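Local coordinates for protein BtGH115A (Bacteroides thetaiotaomicron, PDB 5BY3) that acts as a family GH115 4-O-methyl-alpha-glucuronidase, a glycoside hydrolase with specificity for decorated arabinogalactans, at residues K90-A95 with L155-V160; C645-A650 with D769-Y774; A591-I596 with F625-R630; F166-D171 with P213-C218. All coordinates share one frame; numbering follows the deposited sequence. Where two conformers were deposited one is given.

Interaction 1: residues K90-A95 with L155-V160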
loop_
_atom_site.group_PDB
_atom_site.type_symbol
_atom_site.label_atom_id
_atom_site.label_comp_id
_atom_site.label_asym_id
_atom_site.label_seq_id
_atom_site.Cartn_x
_atom_site.Cartn_y
_atom_site.Cartn_z
ATOM N N LYS A 90 1.895 -22.999 -22.268
ATOM C CA LYS A 90 0.810 -23.985 -22.165
ATOM C C LYS A 90 0.377 -24.242 -20.706
ATOM O O LYS A 90 1.244 -24.418 -19.825
ATOM C CB LYS A 90 1.220 -25.288 -22.851
ATOM C CG LYS A 90 0.065 -25.985 -23.542
ATOM C CD LYS A 90 0.485 -27.294 -24.190
ATOM C CE LYS A 90 -0.680 -27.889 -24.968
ATOM N NZ LYS A 90 -0.711 -29.375 -24.885
ATOM N N ASN A 91 -0.959 -24.272 -20.500
ATOM C CA ASN A 91 -1.602 -24.397 -19.166
ATOM C C ASN A 91 -0.857 -23.621 -18.052
ATOM O O ASN A 91 -0.148 -24.211 -17.226
ATOM C CB ASN A 91 -1.851 -25.883 -18.790
ATOM C CG ASN A 91 -3.297 -26.327 -19.017
ATOM O OD1 ASN A 91 -3.826 -26.253 -20.124
ATOM N ND2 ASN A 91 -3.929 -26.812 -17.963
ATOM N N LYS A 92 -1.010 -22.294 -18.062
ATOM C CA LYS A 92 -0.244 -21.367 -17.194
ATOM C C LYS A 92 -1.002 -20.049 -16.927
ATOM O O LYS A 92 -1.829 -19.627 -17.740
ATOM C CB LYS A 92 1.128 -21.075 -17.814
ATOM C CG LYS A 92 2.261 -21.122 -16.821
ATOM C CD LYS A 92 3.518 -20.510 -17.398
ATOM C CE LYS A 92 4.542 -20.287 -16.294
ATOM N NZ LYS A 92 5.791 -19.637 -16.780
ATOM N N LYS A 93 -0.723 -19.402 -15.799
ATOM C CA LYS A 93 -1.588 -18.307 -15.333
ATOM C C LYS A 93 -1.093 -16.884 -15.689
ATOM O O LYS A 93 0.027 -16.508 -15.357
ATOM C CB LYS A 93 -1.889 -18.452 -13.825
ATOM C CG LYS A 93 -0.667 -18.518 -12.885
ATOM C CD LYS A 93 -0.936 -17.773 -11.570
ATOM C CE LYS A 93 0.224 -17.860 -10.589
ATOM N NZ LYS A 93 0.308 -16.668 -9.695
ATOM N N GLN A 94 -1.937 -16.126 -16.396
ATOM C CA GLN A 94 -1.771 -14.670 -16.655
ATOM C C GLN A 94 -0.394 -14.312 -17.262
ATOM O O GLN A 94 0.266 -13.340 -16.843
ATOM C CB GLN A 94 -2.036 -13.859 -15.367
ATOM C CG GLN A 94 -3.396 -14.034 -14.719
ATOM C CD GLN A 94 -3.468 -13.368 -13.348
ATOM O OE1 GLN A 94 -3.074 -12.214 -13.190
ATOM N NE2 GLN A 94 -3.952 -14.107 -12.340
ATOM N N ALA A 95 0.044 -15.129 -18.217
ATOM C CA ALA A 95 1.431 -15.115 -18.674
ATOM C C ALA A 95 1.553 -14.730 -20.133
ATOM O O ALA A 95 0.588 -14.854 -20.878
ATOM C CB ALA A 95 2.111 -16.455 -18.404
ATOM N N LEU A 155 9.887 -13.476 -21.221
ATOM C CA LEU A 155 8.709 -14.257 -20.750
ATOM C C LEU A 155 8.278 -13.764 -19.356
ATOM O O LEU A 155 9.123 -13.584 -18.465
ATOM C CB LEU A 155 9.069 -15.748 -20.690
ATOM C CG LEU A 155 7.995 -16.834 -20.556
ATOM C CD1 LEU A 155 8.468 -18.078 -21.290
ATOM C CD2 LEU A 155 7.657 -17.175 -19.103
ATOM N N GLN A 156 6.982 -13.547 -19.139
ATOM C CA GLN A 156 6.563 -13.069 -17.800
ATOM C C GLN A 156 5.302 -13.749 -17.274
ATOM O O GLN A 156 4.503 -14.238 -18.065
ATOM C CB GLN A 156 6.395 -11.535 -17.780
ATOM C CG GLN A 156 7.669 -10.732 -17.513
ATOM C CD GLN A 156 7.477 -9.228 -17.666
ATOM O OE1 GLN A 156 8.174 -8.584 -18.450
ATOM N NE2 GLN A 156 6.532 -8.666 -16.928
ATOM N N SER A 157 5.136 -13.741 -15.945
ATOM C CA SER A 157 4.018 -14.336 -15.204
ATOM C C SER A 157 4.006 -13.746 -13.787
ATOM O O SER A 157 5.076 -13.441 -13.244
ATOM C CB SER A 157 4.189 -15.863 -15.095
ATOM O OG SER A 157 5.517 -16.211 -14.718
ATOM N N PRO A 158 2.819 -13.623 -13.164
ATOM C CA PRO A 158 2.739 -13.001 -11.834
ATOM C C PRO A 158 3.172 -13.895 -10.653
ATOM O O PRO A 158 2.824 -15.099 -10.602
ATOM C CB PRO A 158 1.241 -12.628 -11.715
ATOM C CG PRO A 158 0.570 -13.648 -12.548
ATOM C CD PRO A 158 1.477 -13.871 -13.725
ATOM N N SER A 159 3.901 -13.287 -9.710
ATOM C CA SER A 159 4.181 -13.863 -8.402
ATOM C C SER A 159 2.885 -14.008 -7.569
ATOM O O SER A 159 2.691 -15.009 -6.886
ATOM C CB SER A 159 5.156 -12.981 -7.648
ATOM O OG SER A 159 6.483 -13.095 -8.141
ATOM N N VAL A 160 1.992 -13.018 -7.638
ATOM C CA VAL A 160 0.722 -13.055 -6.886
ATOM C C VAL A 160 -0.449 -13.131 -7.862
ATOM O O VAL A 160 -0.458 -12.421 -8.899
ATOM C CB VAL A 160 0.642 -11.893 -5.862
ATOM C CG1 VAL A 160 -0.711 -11.824 -5.132
ATOM C CG2 VAL A 160 1.790 -12.015 -4.849
HETATM O O HOH W 1 0.410 -16.928 -6.874
#

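Interaction 2: residues C645-A650 with D769-Y774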
loop_
_atom_site.group_PDB
_atom_site.type_symbol
_atom_site.label_atom_id
_atom_site.label_comp_id
_atom_site.label_asym_id
_atom_site.label_seq_id
_atom_site.Cartn_x
_atom_site.Cartn_y
_atom_site.Cartn_z
ATOM N N CYS A 645 26.148 5.009 25.737
ATOM C CA CYS A 645 26.327 4.371 24.438
ATOM C C CYS A 645 25.068 4.462 23.595
ATOM O O CYS A 645 23.968 4.583 24.137
ATOM C CB CYS A 645 26.739 2.925 24.601
ATOM S SG CYS A 645 28.116 2.709 25.736
ATOM N N GLN A 646 25.255 4.405 22.272
ATOM C CA GLN A 646 24.183 4.443 21.297
ATOM C C GLN A 646 24.616 3.664 20.050
ATOM O O GLN A 646 25.594 4.030 19.385
ATOM C CB GLN A 646 23.871 5.896 20.951
ATOM C CG GLN A 646 22.621 6.130 20.130
ATOM C CD GLN A 646 21.936 7.436 20.503
ATOM O OE1 GLN A 646 22.532 8.317 21.151
ATOM N NE2 GLN A 646 20.674 7.568 20.098
ATOM N N TRP A 647 23.863 2.608 19.739
ATOM C CA TRP A 647 24.214 1.628 18.708
ATOM C C TRP A 647 23.096 1.379 17.723
ATOM O O TRP A 647 21.917 1.571 18.058
ATOM C CB TRP A 647 24.550 0.289 19.350
ATOM C CG TRP A 647 25.759 0.335 20.233
ATOM C CD1 TRP A 647 27.023 0.724 19.872
ATOM C CD2 TRP A 647 25.832 -0.041 21.620
ATOM N NE1 TRP A 647 27.861 0.634 20.946
ATOM C CE2 TRP A 647 27.162 0.160 22.031
ATOM C CE3 TRP A 647 24.905 -0.531 22.550
ATOM C CZ2 TRP A 647 27.593 -0.102 23.335
ATOM C CZ3 TRP A 647 25.337 -0.794 23.858
ATOM C CH2 TRP A 647 26.669 -0.578 24.229
ATOM N N ASN A 648 23.504 0.978 16.516
ATOM C CA ASN A 648 22.688 0.317 15.489
ATOM C C ASN A 648 23.098 -1.149 15.482
ATOM O O ASN A 648 24.107 -1.518 16.094
ATOM C CB ASN A 648 22.935 0.947 14.112
ATOM C CG ASN A 648 24.435 0.991 13.729
ATOM O OD1 ASN A 648 25.060 -0.041 13.364
ATOM N ND2 ASN A 648 25.020 2.199 13.806
ATOM N N ALA A 649 22.359 -1.995 14.779
ATOM C CA ALA A 649 22.605 -3.444 14.879
ATOM C C ALA A 649 23.992 -3.948 14.424
ATOM O O ALA A 649 24.401 -5.057 14.796
ATOM C CB ALA A 649 21.486 -4.215 14.192
ATOM N N ALA A 650 24.700 -3.133 13.634
ATOM C CA ALA A 650 25.980 -3.522 13.025
ATOM C C ALA A 650 27.209 -2.970 13.762
ATOM O O ALA A 650 28.337 -3.382 13.473
ATOM C CB ALA A 650 26.019 -3.140 11.546
ATOM N N ASP A 769 16.287 -2.040 16.054
ATOM C CA ASP A 769 16.440 -0.700 15.476
ATOM C C ASP A 769 17.525 0.062 16.213
ATOM O O ASP A 769 18.515 0.407 15.618
ATOM C CB ASP A 769 15.112 0.086 15.520
ATOM C CG ASP A 769 15.031 1.166 14.453
ATOM O OD1 ASP A 769 15.833 1.076 13.527
ATOM O OD2 ASP A 769 14.162 2.079 14.500
ATOM N N GLN A 770 17.336 0.334 17.500
ATOM C CA GLN A 770 18.322 1.095 18.281
ATOM C C GLN A 770 18.558 0.485 19.645
ATOM O O GLN A 770 17.740 -0.285 20.133
ATOM C CB GLN A 770 17.892 2.536 18.454
ATOM C CG GLN A 770 17.756 3.273 17.126
ATOM C CD GLN A 770 17.121 4.647 17.257
ATOM O OE1 GLN A 770 15.975 4.779 17.689
ATOM N NE2 GLN A 770 17.865 5.674 16.896
ATOM N N VAL A 771 19.693 0.820 20.241
ATOM C CA VAL A 771 20.005 0.529 21.631
ATOM C C VAL A 771 20.659 1.798 22.213
ATOM O O VAL A 771 21.563 2.366 21.586
ATOM C CB VAL A 771 20.980 -0.667 21.774
ATOM C CG1 VAL A 771 21.255 -0.931 23.246
ATOM C CG2 VAL A 771 20.428 -1.950 21.136
HETATM N N MSE A 772 20.191 2.249 23.384
HETATM C CA MSE A 772 20.871 3.316 24.148
HETATM C C MSE A 772 21.206 2.891 25.574
HETATM O O MSE A 772 20.639 1.928 26.097
HETATM C CB MSE A 772 20.086 4.608 24.097
HETATM C CG MSE A 772 20.031 5.169 22.678
HETATM SE SE MSE A 772 18.389 4.547 21.790
HETATM C CE MSE A 772 17.752 6.237 20.993
ATOM N N LEU A 773 22.135 3.600 26.215
ATOM C CA LEU A 773 22.661 3.142 27.518
ATOM C C LEU A 773 22.305 3.898 28.816
ATOM O O LEU A 773 21.815 3.256 29.725
ATOM C CB LEU A 773 24.104 2.610 27.439
ATOM C CG LEU A 773 24.251 1.085 27.680
ATOM C CD1 LEU A 773 23.256 0.157 26.989
ATOM C CD2 LEU A 773 25.661 0.612 27.369
ATOM N N TYR A 774 22.556 5.200 28.938
ATOM C CA TYR A 774 22.182 5.968 30.193
ATOM C C TYR A 774 22.663 5.431 31.571
ATOM O O TYR A 774 22.254 4.342 32.017
ATOM C CB TYR A 774 20.657 6.273 30.283
ATOM C CG TYR A 774 20.048 6.753 28.986
ATOM C CD1 TYR A 774 20.283 8.056 28.499
ATOM C CD2 TYR A 774 19.258 5.891 28.225
ATOM C CE1 TYR A 774 19.736 8.480 27.283
ATOM C CE2 TYR A 774 18.706 6.303 27.027
ATOM C CZ TYR A 774 18.955 7.583 26.551
ATOM O OH TYR A 774 18.375 7.933 25.362
#

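Interaction 3: residues A591-I596 with F625-R630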
loop_
_atom_site.group_PDB
_atom_site.type_symbol
_atom_site.label_atom_id
_atom_site.label_comp_id
_atom_site.label_asym_id
_atom_site.label_seq_id
_atom_site.Cartn_x
_atom_site.Cartn_y
_atom_site.Cartn_z
ATOM N N ALA A 591 2.352 31.119 9.591
ATOM C CA ALA A 591 2.926 31.249 8.254
ATOM C C ALA A 591 3.075 29.872 7.568
ATOM O O ALA A 591 2.720 29.702 6.378
ATOM C CB ALA A 591 4.253 32.016 8.285
ATOM N N ALA A 592 3.576 28.915 8.348
ATOM C CA ALA A 592 3.738 27.516 7.954
ATOM C C ALA A 592 2.407 26.915 7.540
ATOM O O ALA A 592 2.327 26.268 6.491
ATOM C CB ALA A 592 4.354 26.711 9.088
ATOM N N TYR A 593 1.374 27.152 8.360
ATOM C CA TYR A 593 0.002 26.831 8.001
ATOM C C TYR A 593 -0.332 27.454 6.634
ATOM O O TYR A 593 -0.792 26.741 5.741
ATOM C CB TYR A 593 -0.996 27.299 9.087
ATOM C CG TYR A 593 -2.449 27.034 8.716
ATOM C CD1 TYR A 593 -3.179 27.956 7.919
ATOM C CD2 TYR A 593 -3.099 25.874 9.147
ATOM C CE1 TYR A 593 -4.498 27.714 7.549
ATOM C CE2 TYR A 593 -4.425 25.622 8.804
ATOM C CZ TYR A 593 -5.119 26.540 8.004
ATOM O OH TYR A 593 -6.425 26.286 7.645
ATOM N N ASP A 594 -0.078 28.758 6.457
ATOM C CA ASP A 594 -0.479 29.459 5.223
ATOM C C ASP A 594 0.218 28.830 4.035
ATOM O O ASP A 594 -0.367 28.676 2.953
ATOM C CB ASP A 594 -0.230 30.984 5.289
ATOM C CG ASP A 594 -1.204 31.705 6.233
ATOM O OD1 ASP A 594 -2.354 31.207 6.399
ATOM O OD2 ASP A 594 -0.807 32.763 6.819
ATOM N N SER A 595 1.441 28.389 4.272
ATOM C CA SER A 595 2.222 27.794 3.194
ATOM C C SER A 595 1.638 26.445 2.657
ATOM O O SER A 595 1.566 26.238 1.435
ATOM C CB SER A 595 3.693 27.717 3.603
ATOM O OG SER A 595 4.421 27.059 2.594
ATOM N N ILE A 596 1.168 25.584 3.568
ATOM C CA ILE A 596 0.445 24.327 3.245
ATOM C C ILE A 596 -0.762 24.648 2.356
ATOM O O ILE A 596 -0.985 23.990 1.357
ATOM C CB ILE A 596 -0.027 23.600 4.543
ATOM C CG1 ILE A 596 1.145 23.233 5.435
ATOM C CG2 ILE A 596 -0.793 22.335 4.222
ATOM C CD1 ILE A 596 0.793 23.111 6.916
ATOM N N PHE A 625 -5.029 19.431 11.716
ATOM C CA PHE A 625 -4.881 20.161 10.442
ATOM C C PHE A 625 -5.222 21.655 10.518
ATOM O O PHE A 625 -5.083 22.382 9.522
ATOM C CB PHE A 625 -5.709 19.518 9.300
ATOM C CG PHE A 625 -5.432 18.057 9.082
ATOM C CD1 PHE A 625 -4.199 17.616 8.557
ATOM C CD2 PHE A 625 -6.377 17.106 9.414
ATOM C CE1 PHE A 625 -3.931 16.265 8.374
ATOM C CE2 PHE A 625 -6.111 15.739 9.218
ATOM C CZ PHE A 625 -4.901 15.325 8.692
ATOM N N ASN A 626 -5.703 22.108 11.669
ATOM C CA ASN A 626 -6.093 23.511 11.848
ATOM C C ASN A 626 -4.886 24.421 12.114
ATOM O O ASN A 626 -3.797 23.923 12.397
ATOM C CB ASN A 626 -7.047 23.625 13.043
ATOM C CG ASN A 626 -8.398 22.991 12.791
ATOM O OD1 ASN A 626 -9.028 22.501 13.727
ATOM N ND2 ASN A 626 -8.857 23.006 11.534
ATOM N N ARG A 627 -5.073 25.753 12.087
ATOM C CA ARG A 627 -4.048 26.614 12.718
ATOM C C ARG A 627 -4.050 26.206 14.165
ATOM O O ARG A 627 -5.085 25.803 14.698
ATOM C CB ARG A 627 -4.343 28.089 12.653
ATOM C CG ARG A 627 -4.100 28.744 11.332
ATOM C CD ARG A 627 -4.737 30.143 11.315
ATOM N NE ARG A 627 -4.580 30.716 9.978
ATOM C CZ ARG A 627 -5.499 30.688 9.008
ATOM N NH1 ARG A 627 -6.706 30.120 9.181
ATOM N NH2 ARG A 627 -5.189 31.221 7.830
ATOM N N VAL A 628 -2.893 26.324 14.796
ATOM C CA VAL A 628 -2.746 25.892 16.172
ATOM C C VAL A 628 -3.302 26.929 17.171
ATOM O O VAL A 628 -2.966 28.130 17.113
ATOM C CB VAL A 628 -1.274 25.537 16.477
ATOM C CG1 VAL A 628 -1.109 25.150 17.929
ATOM C CG2 VAL A 628 -0.827 24.383 15.608
ATOM N N GLU A 629 -4.130 26.445 18.091
ATOM C CA GLU A 629 -4.578 27.216 19.268
ATOM C C GLU A 629 -3.386 27.736 20.102
ATOM O O GLU A 629 -2.580 26.967 20.631
ATOM C CB GLU A 629 -5.523 26.354 20.121
ATOM C CG GLU A 629 -6.403 27.100 21.122
ATOM C CD GLU A 629 -7.113 26.172 22.118
ATOM O OE1 GLU A 629 -6.690 24.991 22.287
ATOM O OE2 GLU A 629 -8.098 26.635 22.749
ATOM N N ARG A 630 -3.289 29.055 20.202
ATOM C CA ARG A 630 -2.276 29.725 21.015
ATOM C C ARG A 630 -2.589 29.660 22.527
ATOM O O ARG A 630 -3.691 30.016 22.972
ATOM C CB ARG A 630 -2.143 31.174 20.562
ATOM C CG ARG A 630 -1.842 31.341 19.073
ATOM C CD ARG A 630 -1.294 32.725 18.808
ATOM N NE ARG A 630 -1.130 32.992 17.389
ATOM C CZ ARG A 630 -0.577 34.099 16.894
ATOM N NH1 ARG A 630 -0.112 35.068 17.702
ATOM N NH2 ARG A 630 -0.478 34.231 15.577
#

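Interaction 4: residues F166-D171 with P213-C218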
loop_
_atom_site.group_PDB
_atom_site.type_symbol
_atom_site.label_atom_id
_atom_site.label_comp_id
_atom_site.label_asym_id
_atom_site.label_seq_id
_atom_site.Cartn_x
_atom_site.Cartn_y
_atom_site.Cartn_z
ATOM N N PHE A 166 -7.996 -0.964 -3.264
ATOM C CA PHE A 166 -9.241 -0.579 -2.670
ATOM C C PHE A 166 -9.321 0.978 -2.552
ATOM O O PHE A 166 -8.617 1.552 -1.739
ATOM C CB PHE A 166 -9.313 -1.313 -1.282
ATOM C CG PHE A 166 -10.505 -0.936 -0.409
ATOM C CD1 PHE A 166 -11.723 -0.489 -0.960
ATOM C CD2 PHE A 166 -10.409 -1.052 0.985
ATOM C CE1 PHE A 166 -12.805 -0.149 -0.146
ATOM C CE2 PHE A 166 -11.485 -0.716 1.800
ATOM C CZ PHE A 166 -12.699 -0.289 1.229
ATOM N N ILE A 167 -10.158 1.662 -3.353
ATOM C CA ILE A 167 -10.402 3.078 -3.103
ATOM C C ILE A 167 -11.286 3.170 -1.844
ATOM O O ILE A 167 -12.381 2.603 -1.826
ATOM C CB ILE A 167 -11.044 3.853 -4.287
ATOM C CG1 ILE A 167 -10.077 4.164 -5.418
ATOM C CG2 ILE A 167 -11.488 5.242 -3.844
ATOM C CD1 ILE A 167 -9.382 2.984 -6.025
ATOM N N ASN A 168 -10.793 3.881 -0.821
ATOM C CA ASN A 168 -11.406 3.989 0.523
ATOM C C ASN A 168 -11.093 5.337 1.106
ATOM O O ASN A 168 -10.164 5.983 0.658
ATOM C CB ASN A 168 -10.782 2.938 1.456
ATOM C CG ASN A 168 -11.610 2.657 2.704
ATOM O OD1 ASN A 168 -12.844 2.699 2.683
ATOM N ND2 ASN A 168 -10.934 2.299 3.782
ATOM N N ASP A 169 -11.836 5.780 2.118
ATOM C CA ASP A 169 -11.562 7.093 2.732
ATOM C C ASP A 169 -11.517 8.244 1.699
ATOM O O ASP A 169 -10.762 9.238 1.848
ATOM C CB ASP A 169 -10.277 7.032 3.573
ATOM C CG ASP A 169 -10.348 5.967 4.689
ATOM O OD1 ASP A 169 -11.329 5.971 5.491
ATOM O OD2 ASP A 169 -9.415 5.124 4.771
ATOM N N GLU A 170 -12.378 8.105 0.687
ATOM C CA GLU A 170 -12.434 8.934 -0.500
ATOM C C GLU A 170 -13.221 10.246 -0.334
ATOM O O GLU A 170 -13.332 11.002 -1.321
ATOM C CB GLU A 170 -13.012 8.123 -1.692
ATOM C CG GLU A 170 -14.531 7.835 -1.632
ATOM C CD GLU A 170 -14.936 6.544 -0.904
ATOM O OE1 GLU A 170 -14.195 6.088 -0.031
ATOM O OE2 GLU A 170 -16.013 5.964 -1.206
ATOM N N ASP A 171 -13.749 10.508 0.875
ATOM C CA ASP A 171 -14.683 11.634 1.116
ATOM C C ASP A 171 -14.085 13.004 0.773
ATOM O O ASP A 171 -14.858 13.939 0.552
ATOM C CB ASP A 171 -15.166 11.758 2.579
ATOM C CG ASP A 171 -15.777 10.475 3.175
ATOM O OD1 ASP A 171 -15.324 9.352 2.881
ATOM O OD2 ASP A 171 -16.692 10.621 4.026
ATOM N N PRO A 213 -14.189 -1.297 -5.191
ATOM C CA PRO A 213 -14.646 0.067 -5.502
ATOM C C PRO A 213 -14.880 0.886 -4.244
ATOM O O PRO A 213 -14.981 0.292 -3.184
ATOM C CB PRO A 213 -15.974 -0.182 -6.205
ATOM C CG PRO A 213 -16.484 -1.462 -5.595
ATOM C CD PRO A 213 -15.259 -2.302 -5.394
ATOM N N ALA A 214 -14.955 2.225 -4.358
ATOM C CA ALA A 214 -15.355 3.134 -3.228
ATOM C C ALA A 214 -16.704 2.727 -2.718
ATOM O O ALA A 214 -17.557 2.317 -3.507
ATOM C CB ALA A 214 -15.436 4.585 -3.686
HETATM N N MSE A 215 -16.932 2.882 -1.422
HETATM C CA MSE A 215 -18.122 2.303 -0.805
HETATM C C MSE A 215 -18.526 3.034 0.427
HETATM O O MSE A 215 -19.402 2.584 1.172
HETATM C CB MSE A 215 -17.866 0.803 -0.499
HETATM C CG MSE A 215 -16.639 0.431 0.347
HETATM SE SE MSE A 215 -16.745 1.051 2.220
HETATM C CE MSE A 215 -17.530 -0.534 3.101
ATOM N N HIS A 216 -17.880 4.160 0.680
ATOM C CA HIS A 216 -18.272 4.992 1.801
ATOM C C HIS A 216 -19.686 5.523 1.607
ATOM O O HIS A 216 -20.119 5.746 0.477
ATOM C CB HIS A 216 -17.262 6.127 1.986
ATOM C CG HIS A 216 -16.224 5.832 3.024
ATOM N ND1 HIS A 216 -15.591 6.820 3.751
ATOM C CD2 HIS A 216 -15.739 4.657 3.485
ATOM C CE1 HIS A 216 -14.753 6.265 4.604
ATOM N NE2 HIS A 216 -14.825 4.952 4.463
ATOM N N GLU A 217 -20.390 5.715 2.726
ATOM C CA GLU A 217 -21.760 6.277 2.754
ATOM C C GLU A 217 -21.938 7.506 1.849
ATOM O O GLU A 217 -22.931 7.593 1.136
ATOM C CB GLU A 217 -22.292 6.499 4.198
ATOM C CG GLU A 217 -21.286 7.003 5.256
ATOM C CD GLU A 217 -20.287 5.941 5.772
ATOM O OE1 GLU A 217 -19.057 6.211 5.747
ATOM O OE2 GLU A 217 -20.718 4.849 6.213
ATOM N N CYS A 218 -20.942 8.391 1.812
ATOM C CA CYS A 218 -20.897 9.532 0.860
ATOM C C CYS A 218 -20.869 9.216 -0.660
ATOM O O CYS A 218 -21.001 10.121 -1.474
ATOM C CB CYS A 218 -19.699 10.436 1.196
ATOM S SG CYS A 218 -18.079 9.756 0.717
HETATM O O HOH W 2 -14.473 3.326 0.127
HETATM O O HOH W 3 -18.920 8.885 4.116
#

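Interaction 1: residues K90-A95 with L155-V160
The nearest CA atoms are those of Ala-95 and Ser-157, 4.4 Å apart. Neither the loop 90-95 nor residues 157-160 form regular structure here. A CA-H...O contact joins Ala-95 CA to Gln-156 O at 3.3 Å. Beside it, Ala-95 CB meets Ser-157 CB at 4.0 Å. Pro-158 packs against Gln-94: its CG touches Gln-94 CB at 3.8 Å, and the two side chains cross at about a right angle. Pro-158 CD also lies against Gln-94 O. The amide of Gln-94 is held elsewhere, by Glu-161 O and Arg-163.

The contact sits at the edge of the six-stranded mixed sheet. Strand 96-100 begins just after Ala-95, and the outermost strand 155-156 runs antiparallel to it. Pro-158 also touches Trp-452 of helix 441-452.

Lys-93 reaches across to the carbonyl of Pro-158. Its chi1 of 57° puts CG between the backbone N and the carbonyl carbon, and the chain bends at chi2. NZ donates to Pro-158 O at 3.1 Å from above the carbonyl plane. A water accepts from Lys-93 NZ at 2.8 Å and donates to Ser-159 O at 3.0 Å. An alanine at Lys-93 would probably leave Pro-158 O without this donor and the water without one of its partners. Lys-92, extended beyond CG, brings NZ beside Leu-155 CD2 and Ser-157 OG.

Interaction 2: residues C645-A650 with D769-Y774
Trp-647 and Val-771 face each other as an antiparallel hydrogen-bonded pair. Trp-647 N donates to Val-771 O at 3.0 Å, and Val-771 N returns a bond to Trp-647 O at 3.2 Å. From CB, the Trp-647 side chain leaves on the same face of the sheet as Val-771. Chi1 of -64° sets CG anti to the carbonyl carbon. The six-membered ring then runs past the partner strand. CE3 meets Val-771 CG1 at 3.7 Å, edge-on and near the ring plane. Next, Trp-647 CZ3 comes up to both methyls of Leu-773, 3.8 Å from CD2. At the tip, CH2 touches Leu-773 CD2 at 3.5 Å. Cys-645 CB lies over one ring face, toward the rim, and Cys-645 SG also meets Leu-773 CD2, at 3.6 Å. Phe-680 stacks with the indole from strand 677-682, so the cluster lies between this sheet and the one holding that strand. This is consistent with the beta-sandwich of the galactose-binding-domain clan. An alanine at Trp-647 would probably open a gap beside Val-771 and Leu-773 and leave Phe-680 without its stacking partner.

On the other face, Gln-646 and selenomethionine Met-772 lie side by side, pointing the same way, with Gln-646 NE2 3.3 Å from Met-772 CE. Further along, Asp-769 and Gln-770 form a classic beta bulge opposite Arg-695. Backbone bonds thus set the strand register, while the apolar contacts on the Trp-647 face are not directional and depend on close fit and burial.

Interaction 3: residues A591-I596 with F625-R630
Tyr-593 presents one ring face to Arg-627, whose CG sits over the ring centre. This is a CH-pi contact: CG lies 3.6 Å from the centroid of the Tyr-593 ring and 13° off the ring normal. It joins helix 587-603 to the irregular chain that leads from that helix toward strand 646-647. Tyr-593 has CG anti to the backbone N, and its ring points off the helix toward the loop.

The Arg-627 chain is extended from CG to NE and crosses the tyrosine at about a right angle. Its guanidinium then passes over the CE1 side of the ring, with Arg-627 CZ 3.5 Å from Tyr-593 CE1. The two planes are 38° apart, so they are inclined rather than stacked flat. At the CE2 side of the ring, backbone comes close. Arg-627 N lies over the same face as CG, 3.3 Å from Tyr-593 CE2, and Phe-625 O comes to the ring edge, near its plane, 3.4 Å from the same CE2.

Outside the two segments, Tyr-593 OH is hydrogen-bonded to Lys-618 NZ, which fixes the far end of the ring. Asn-626 O accepts from Lys-572 of helix 552-580. Arg-630 adds a salt bridge to Asp-590, one turn before Asp-594 on the same helix.

Asp-594 and Arg-627 are both exposed, so their charge pair lies at the surface. Arg-627 NH2 meets Asp-594 OD1 at 3.2 Å in a salt bridge. The N-H...acceptor angle is 138°, and OD1 lies tilted from the guanidinium plane.

Interaction 4: residues F166-D171 with P213-C218
His-216 ND1 donates to Asp-171 OD1 at 2.7 Å. The oxygen uses its syn lone pair, and the carboxylate stands almost perpendicular to the imidazole, with the planes 89° apart. Asp-169 OD1 comes to His-216 CE1, the carbon next to ND1, at 3.5 Å. Asp-169 N lies over one ring face. Glu-170 OE2 accepts from His-216 N, though the position of this oxygen is less sure; it is also bonded to Thr-219. Cys-218 SG packs against Asp-171, 3.4 Å from its CG.

Two waters join the loops. One accepts from Met-215 N at 2.9 Å and lies within hydrogen-bonding distance of Ile-167 O and Glu-170 OE1. The other donates to Asp-171 OD2 at 2.8 Å and accepts from Cys-218 N, so it ties the second oxygen of the histidine's partner to the opposite loop.

Apolar contacts lie behind. Ile-167 CG2 meets Ala-214 CB at 4.0 Å, and Met-215 CG touches the edge of the Phe-166 ring, 3.9 Å from CE1. His-298 and Trp-397 bring their rings to His-216. Asp-169 touches Leu-404 of the nickel site, and its side chain is about 6 Å from the metal.

Segment 166-171 starts on the last residue of strand 162-166, and segment 213-218 directly follows strand 210-212, its parallel neighbour. Both loops lie at the C-terminal ends of the strands of a TIM-barrel-type domain, where such folds carry their active sites. Helix 174-182 packs beside them, its Met-175 touching Glu-170 and Cys-218.

How the interactions relate
Interactions 2 and 4 are the buried contacts; interactions 1 and 3 are only partly so. Interaction 4 is polar despite its burial, with carboxylates and waters around a histidine between two barrel loops. Interaction 2 is instead strand pairing with an apolar face. The surface charges differ too: a lysine meets backbone carbonyl and water in interaction 1, whereas an arginine meets a tyrosine face and an aspartate in interaction 3. No two contacts touch. Interactions 3 and 4 come nearest, about 11 Å between nearest atoms, and both have a side chain within about 9 Å of the nickel ion. Interactions 1 and 3 lie on opposite sides of the chain's centre.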